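Local structure of hypothetical shikimate 5-dehydrogenase-like protein HI0607 (Haemophilus influenzae, 1NPY) at residues A120-V134 / L171-I185. The protein catalyses the NADP(+)-dependent oxidation of shikimate to 3-dehydroshikimate in vitro, though so slowly that its biological substrate may be another compound. Residues are numbered along the deposited sequence; the frame is centred on the assembly and turned at random.
Sequences AKVIVHGSGGMAKAV and LENQQADILVNVTSI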
loop_
_atom_site.group_PDB
_atom_site.type_symbol
_atom_site.label_atom_id
_atom_site.label_comp_id
_atom_site.label_asym_id
_atom_site.label_seq_id
_atom_site.Cartn_x
_atom_site.Cartn_y
_atom_site.Cartn_z
ATOM N N ALA A 120 4.958 -8.969 19.938
ATOM C CA ALA A 120 3.510 -8.891 20.099
ATOM C C ALA A 120 2.792 -9.854 19.160
ATOM O O ALA A 120 3.267 -10.133 18.060
ATOM C CB ALA A 120 3.059 -7.471 19.830
ATOM N N LYS A 121 1.606 -10.287 19.577
ATOM C CA LYS A 121 0.739 -11.159 18.799
ATOM C C LYS A 121 -0.084 -10.320 17.819
ATOM O O LYS A 121 -0.686 -9.308 18.212
ATOM C CB LYS A 121 -0.187 -11.947 19.715
ATOM C CG LYS A 121 0.495 -13.070 20.501
ATOM C CD LYS A 121 -0.361 -13.556 21.662
ATOM C CE LYS A 121 -1.675 -14.127 21.175
ATOM N NZ LYS A 121 -2.450 -14.878 22.208
ATOM N N VAL A 122 0.001 -10.689 16.544
ATOM C CA VAL A 122 -0.700 -9.989 15.462
ATOM C C VAL A 122 -1.818 -10.869 14.893
ATOM O O VAL A 122 -1.628 -12.059 14.706
ATOM C CB VAL A 122 0.269 -9.665 14.308
ATOM C CG1 VAL A 122 -0.427 -8.853 13.213
ATOM C CG2 VAL A 122 1.460 -8.890 14.868
ATOM N N ILE A 123 -2.983 -10.288 14.606
ATOM C CA ILE A 123 -3.991 -10.928 13.766
ATOM C C ILE A 123 -4.314 -10.037 12.584
ATOM O O ILE A 123 -4.619 -8.858 12.764
ATOM C CB ILE A 123 -5.276 -11.279 14.555
ATOM C CG1 ILE A 123 -4.968 -12.306 15.644
ATOM C CG2 ILE A 123 -6.370 -11.774 13.601
ATOM C CD1 ILE A 123 -6.248 -12.694 16.407
ATOM N N VAL A 124 -4.172 -10.586 11.381
ATOM C CA VAL A 124 -4.570 -9.944 10.138
ATOM C C VAL A 124 -5.929 -10.494 9.690
ATOM O O VAL A 124 -6.080 -11.704 9.511
ATOM C CB VAL A 124 -3.527 -10.178 9.023
ATOM C CG1 VAL A 124 -4.002 -9.585 7.721
ATOM C CG2 VAL A 124 -2.159 -9.587 9.385
ATOM N N HIS A 125 -6.936 -9.631 9.576
ATOM C CA HIS A 125 -8.232 -10.004 9.040
ATOM C C HIS A 125 -8.223 -9.692 7.550
ATOM O O HIS A 125 -8.210 -8.540 7.130
ATOM C CB HIS A 125 -9.344 -9.238 9.763
ATOM C CG HIS A 125 -10.731 -9.712 9.457
ATOM N ND1 HIS A 125 -11.846 -9.134 10.027
ATOM C CD2 HIS A 125 -11.184 -10.757 8.728
ATOM C CE1 HIS A 125 -12.930 -9.781 9.631
ATOM N NE2 HIS A 125 -12.555 -10.766 8.832
ATOM N N GLY A 126 -8.250 -10.747 6.746
ATOM C CA GLY A 126 -8.358 -10.641 5.304
ATOM C C GLY A 126 -7.275 -11.443 4.607
ATOM O O GLY A 126 -6.281 -11.821 5.216
ATOM N N SER A 127 -7.494 -11.743 3.331
ATOM C CA SER A 127 -6.569 -12.586 2.579
ATOM C C SER A 127 -6.276 -12.006 1.211
ATOM O O SER A 127 -5.583 -12.645 0.426
ATOM C CB SER A 127 -7.087 -14.024 2.457
ATOM O OG SER A 127 -8.274 -14.064 1.680
ATOM N N GLY A 128 -6.845 -10.836 0.948
ATOM C CA GLY A 128 -6.795 -10.195 -0.355
ATOM C C GLY A 128 -6.335 -8.769 -0.184
ATOM O O GLY A 128 -6.041 -8.313 0.926
ATOM N N GLY A 129 -6.302 -8.057 -1.307
ATOM C CA GLY A 129 -5.882 -6.671 -1.332
ATOM C C GLY A 129 -4.464 -6.648 -0.804
ATOM O O GLY A 129 -3.526 -7.255 -1.302
ATOM N N MET A 130 -4.325 -5.905 0.280
ATOM C CA MET A 130 -3.008 -5.616 0.807
ATOM C C MET A 130 -2.544 -6.711 1.743
ATOM O O MET A 130 -1.524 -6.526 2.382
ATOM C CB MET A 130 -3.162 -4.304 1.567
ATOM C CG MET A 130 -3.383 -3.171 0.634
ATOM S SD MET A 130 -1.692 -2.644 0.374
ATOM C CE MET A 130 -1.695 -1.434 1.575
ATOM N N ALA A 131 -3.300 -7.804 1.892
ATOM C CA ALA A 131 -2.951 -8.836 2.871
ATOM C C ALA A 131 -1.529 -9.335 2.708
ATOM O O ALA A 131 -0.768 -9.441 3.671
ATOM C CB ALA A 131 -3.899 -10.010 2.776
ATOM N N LYS A 132 -1.169 -9.668 1.472
ATOM C CA LYS A 132 0.147 -10.244 1.255
ATOM C C LYS A 132 1.256 -9.267 1.648
ATOM O O LYS A 132 2.167 -9.634 2.383
ATOM C CB LYS A 132 0.225 -10.743 -0.193
ATOM C CG LYS A 132 1.219 -11.832 -0.466
ATOM C CD LYS A 132 1.076 -12.224 -1.947
ATOM C CE LYS A 132 2.101 -13.246 -2.362
ATOM N NZ LYS A 132 1.803 -13.597 -3.779
ATOM N N ALA A 133 1.142 -8.001 1.257
ATOM C CA ALA A 133 2.094 -6.953 1.613
ATOM C C ALA A 133 2.182 -6.773 3.125
ATOM O O ALA A 133 3.270 -6.726 3.672
ATOM C CB ALA A 133 1.704 -5.632 0.988
ATOM N N VAL A 134 1.047 -6.762 3.809
ATOM C CA VAL A 134 1.027 -6.683 5.266
ATOM C C VAL A 134 1.729 -7.874 5.935
ATOM O O VAL A 134 2.614 -7.686 6.782
ATOM C CB VAL A 134 -0.433 -6.512 5.754
ATOM C CG1 VAL A 134 -0.479 -6.754 7.253
ATOM C CG2 VAL A 134 -0.950 -5.117 5.330
ATOM N N LEU A 171 -12.347 -16.079 15.464
ATOM C CA LEU A 171 -11.660 -15.437 16.580
ATOM C C LEU A 171 -11.861 -16.034 17.978
ATOM O O LEU A 171 -11.314 -15.517 18.949
ATOM C CB LEU A 171 -12.023 -13.953 16.600
ATOM C CG LEU A 171 -11.534 -13.196 15.365
ATOM C CD1 LEU A 171 -12.148 -11.802 15.381
ATOM C CD2 LEU A 171 -10.024 -13.143 15.318
ATOM N N GLU A 172 -12.582 -17.144 18.093
ATOM C CA GLU A 172 -12.859 -17.747 19.399
ATOM C C GLU A 172 -11.561 -18.138 20.110
ATOM O O GLU A 172 -10.685 -18.749 19.498
ATOM C CB GLU A 172 -13.761 -18.988 19.289
ATOM C CG GLU A 172 -14.838 -18.988 18.214
ATOM C CD GLU A 172 -15.667 -17.716 18.167
ATOM O OE1 GLU A 172 -16.480 -17.508 19.096
ATOM O OE2 GLU A 172 -15.514 -16.929 17.201
ATOM N N ASN A 173 -11.442 -17.772 21.388
ATOM C CA ASN A 173 -10.306 -18.110 22.260
ATOM C C ASN A 173 -9.034 -17.316 21.987
ATOM O O ASN A 173 -8.024 -17.505 22.668
ATOM C CB ASN A 173 -9.900 -19.592 22.203
ATOM C CG ASN A 173 -10.946 -20.531 22.763
ATOM O OD1 ASN A 173 -10.813 -21.747 22.617
ATOM N ND2 ASN A 173 -11.971 -19.990 23.415
ATOM N N GLN A 174 -9.079 -16.451 20.979
ATOM C CA GLN A 174 -7.872 -15.812 20.486
ATOM C C GLN A 174 -7.727 -14.494 21.224
ATOM O O GLN A 174 -8.721 -13.825 21.517
ATOM C CB GLN A 174 -7.972 -15.548 18.980
ATOM C CG GLN A 174 -8.191 -16.788 18.126
ATOM C CD GLN A 174 -7.011 -17.734 18.159
ATOM O OE1 GLN A 174 -5.875 -17.309 18.367
ATOM N NE2 GLN A 174 -7.275 -19.016 17.950
ATOM N N GLN A 175 -6.480 -14.165 21.542
ATOM C CA GLN A 175 -6.109 -12.826 21.984
ATOM C C GLN A 175 -5.029 -12.331 21.025
ATOM O O GLN A 175 -4.360 -13.123 20.368
ATOM C CB GLN A 175 -5.624 -12.832 23.438
ATOM C CG GLN A 175 -4.126 -13.002 23.670
ATOM C CD GLN A 175 -3.478 -11.734 24.198
ATOM O OE1 GLN A 175 -3.714 -11.355 25.350
ATOM N NE2 GLN A 175 -2.692 -11.057 23.362
ATOM N N ALA A 176 -4.887 -11.014 20.939
ATOM C CA ALA A 176 -3.888 -10.397 20.076
ATOM C C ALA A 176 -3.642 -8.944 20.489
ATOM O O ALA A 176 -4.528 -8.271 21.012
ATOM C CB ALA A 176 -4.330 -10.482 18.634
ATOM N N ASP A 177 -2.414 -8.477 20.286
ATOM C CA ASP A 177 -2.017 -7.118 20.622
ATOM C C ASP A 177 -2.187 -6.120 19.494
ATOM O O ASP A 177 -2.413 -4.935 19.724
ATOM C CB ASP A 177 -0.547 -7.157 21.023
ATOM C CG ASP A 177 -0.320 -8.138 22.134
ATOM O OD1 ASP A 177 -0.981 -7.936 23.172
ATOM O OD2 ASP A 177 0.437 -9.124 22.044
ATOM N N ILE A 178 -2.016 -6.602 18.267
ATOM C CA ILE A 178 -2.055 -5.801 17.058
ATOM C C ILE A 178 -3.113 -6.403 16.137
ATOM O O ILE A 178 -2.992 -7.543 15.678
ATOM C CB ILE A 178 -0.678 -5.741 16.366
ATOM C CG1 ILE A 178 0.370 -5.112 17.294
ATOM C CG2 ILE A 178 -0.731 -4.943 15.091
ATOM C CD1 ILE A 178 1.823 -5.232 16.796
ATOM N N LEU A 179 -4.144 -5.615 15.856
ATOM C CA LEU A 179 -5.205 -6.011 14.940
ATOM C C LEU A 179 -5.093 -5.249 13.630
ATOM O O LEU A 179 -5.040 -4.020 13.625
ATOM C CB LEU A 179 -6.573 -5.719 15.551
ATOM C CG LEU A 179 -6.707 -6.255 16.976
ATOM C CD1 LEU A 179 -8.085 -5.845 17.482
ATOM C CD2 LEU A 179 -6.593 -7.768 17.016
ATOM N N VAL A 180 -4.995 -5.978 12.525
ATOM C CA VAL A 180 -4.854 -5.340 11.224
ATOM C C VAL A 180 -6.034 -5.737 10.347
ATOM O O VAL A 180 -6.306 -6.922 10.140
ATOM C CB VAL A 180 -3.545 -5.737 10.484
ATOM C CG1 VAL A 180 -3.322 -4.866 9.283
ATOM C CG2 VAL A 180 -2.341 -5.744 11.394
ATOM N N ASN A 181 -6.708 -4.745 9.776
ATOM C CA ASN A 181 -7.790 -5.014 8.847
ATOM C C ASN A 181 -7.290 -4.790 7.418
ATOM O O ASN A 181 -6.814 -3.688 7.083
ATOM C CB ASN A 181 -8.996 -4.104 9.064
ATOM C CG ASN A 181 -10.069 -4.345 8.009
ATOM O OD1 ASN A 181 -10.471 -5.487 7.809
ATOM N ND2 ASN A 181 -10.525 -3.305 7.344
ATOM N N VAL A 182 -7.400 -5.848 6.617
ATOM C CA VAL A 182 -7.136 -5.811 5.186
ATOM C C VAL A 182 -8.338 -6.313 4.366
ATOM O O VAL A 182 -8.214 -6.728 3.208
ATOM C CB VAL A 182 -5.862 -6.587 4.781
ATOM C CG1 VAL A 182 -4.635 -5.958 5.403
ATOM C CG2 VAL A 182 -5.929 -8.088 5.100
ATOM N N THR A 183 -9.520 -6.235 4.956
ATOM C CA THR A 183 -10.766 -6.525 4.242
ATOM C C THR A 183 -11.370 -5.227 3.724
ATOM O O THR A 183 -10.917 -4.126 4.071
ATOM C CB THR A 183 -11.847 -7.179 5.146
ATOM O OG1 THR A 183 -12.272 -6.267 6.169
ATOM C CG2 THR A 183 -11.414 -8.430 5.898
ATOM N N SER A 184 -12.441 -5.345 2.936
ATOM C CA SER A 184 -13.290 -4.210 2.596
ATOM C C SER A 184 -14.238 -3.717 3.699
ATOM O O SER A 184 -15.033 -2.804 3.459
ATOM C CB SER A 184 -14.107 -4.560 1.354
ATOM O OG SER A 184 -14.861 -5.715 1.666
ATOM N N ILE A 185 -14.218 -4.334 4.874
ATOM C CA ILE A 185 -15.064 -3.895 5.981
ATOM C C ILE A 185 -14.685 -2.452 6.323
ATOM O O ILE A 185 -13.505 -2.165 6.502
ATOM C CB ILE A 185 -14.938 -4.828 7.212
ATOM C CG1 ILE A 185 -15.563 -6.207 6.966
ATOM C CG2 ILE A 185 -15.622 -4.189 8.401
ATOM C CD1 ILE A 185 -15.169 -7.254 7.969
HETATM O O HOH W 1 -9.014 -9.157 2.007
HETATM O O HOH W 2 -6.603 -4.842 1.646
#
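I123 and H125 of strand 122-125 give their N-H groups to the carbonyls of I178 and V180, while I123 O and H125 O accept from V180 N and V182 N, the parallel pairing expected of neighbouring Rossmann strands. At the entrance, K121 O takes two donors, I178 N almost head-on and D177 N at 2.8 Å, tilted 28° from the carbonyl plane. D177 also returns a bond: its OD2, through the anti lone pair, accepts K121 N at 3.0 Å, so the short acidic side chain supplies an acceptor for K121 N just ahead of strand 178-181. Beta-branched V122, V124 and V180 suit the extended backbone and share one face with I178; from helix 131-140, V134 and A131 close over V180 and V182, the small A131 CB lying 3.6 Å from V182 CG2. G126 must be glycine, since its backbone angles and V182 CG2 exclude a CB. Beyond it, V182 O is satisfied by two waters, one donated to by G128 N, the other by M130 N, which tie the glycine-rich turn, probably the NADP(+) site, to the second strand's end. On the other face, T183 CG2 lies over the H125 ring in a CH-pi contact, 3.8 Å from its centroid. N181 OD1 takes two donors, T183 OG1 (chi1 65°) in the carbonyl plane at 2.6 Å and T183 N from above it; the second closes an Asx turn, and I185 N to T183 OG1 an ST turn. N181 ND2 bonds D211, and H125 ND1 bonds A197 O. Both strands are central in the six-stranded parallel sheet: strand 146-149 flanks 122-125, with Y149 stacked on H125, strand 208-211 flanks 178-181, and F202 of helix 200-205 packs on I123 and L179.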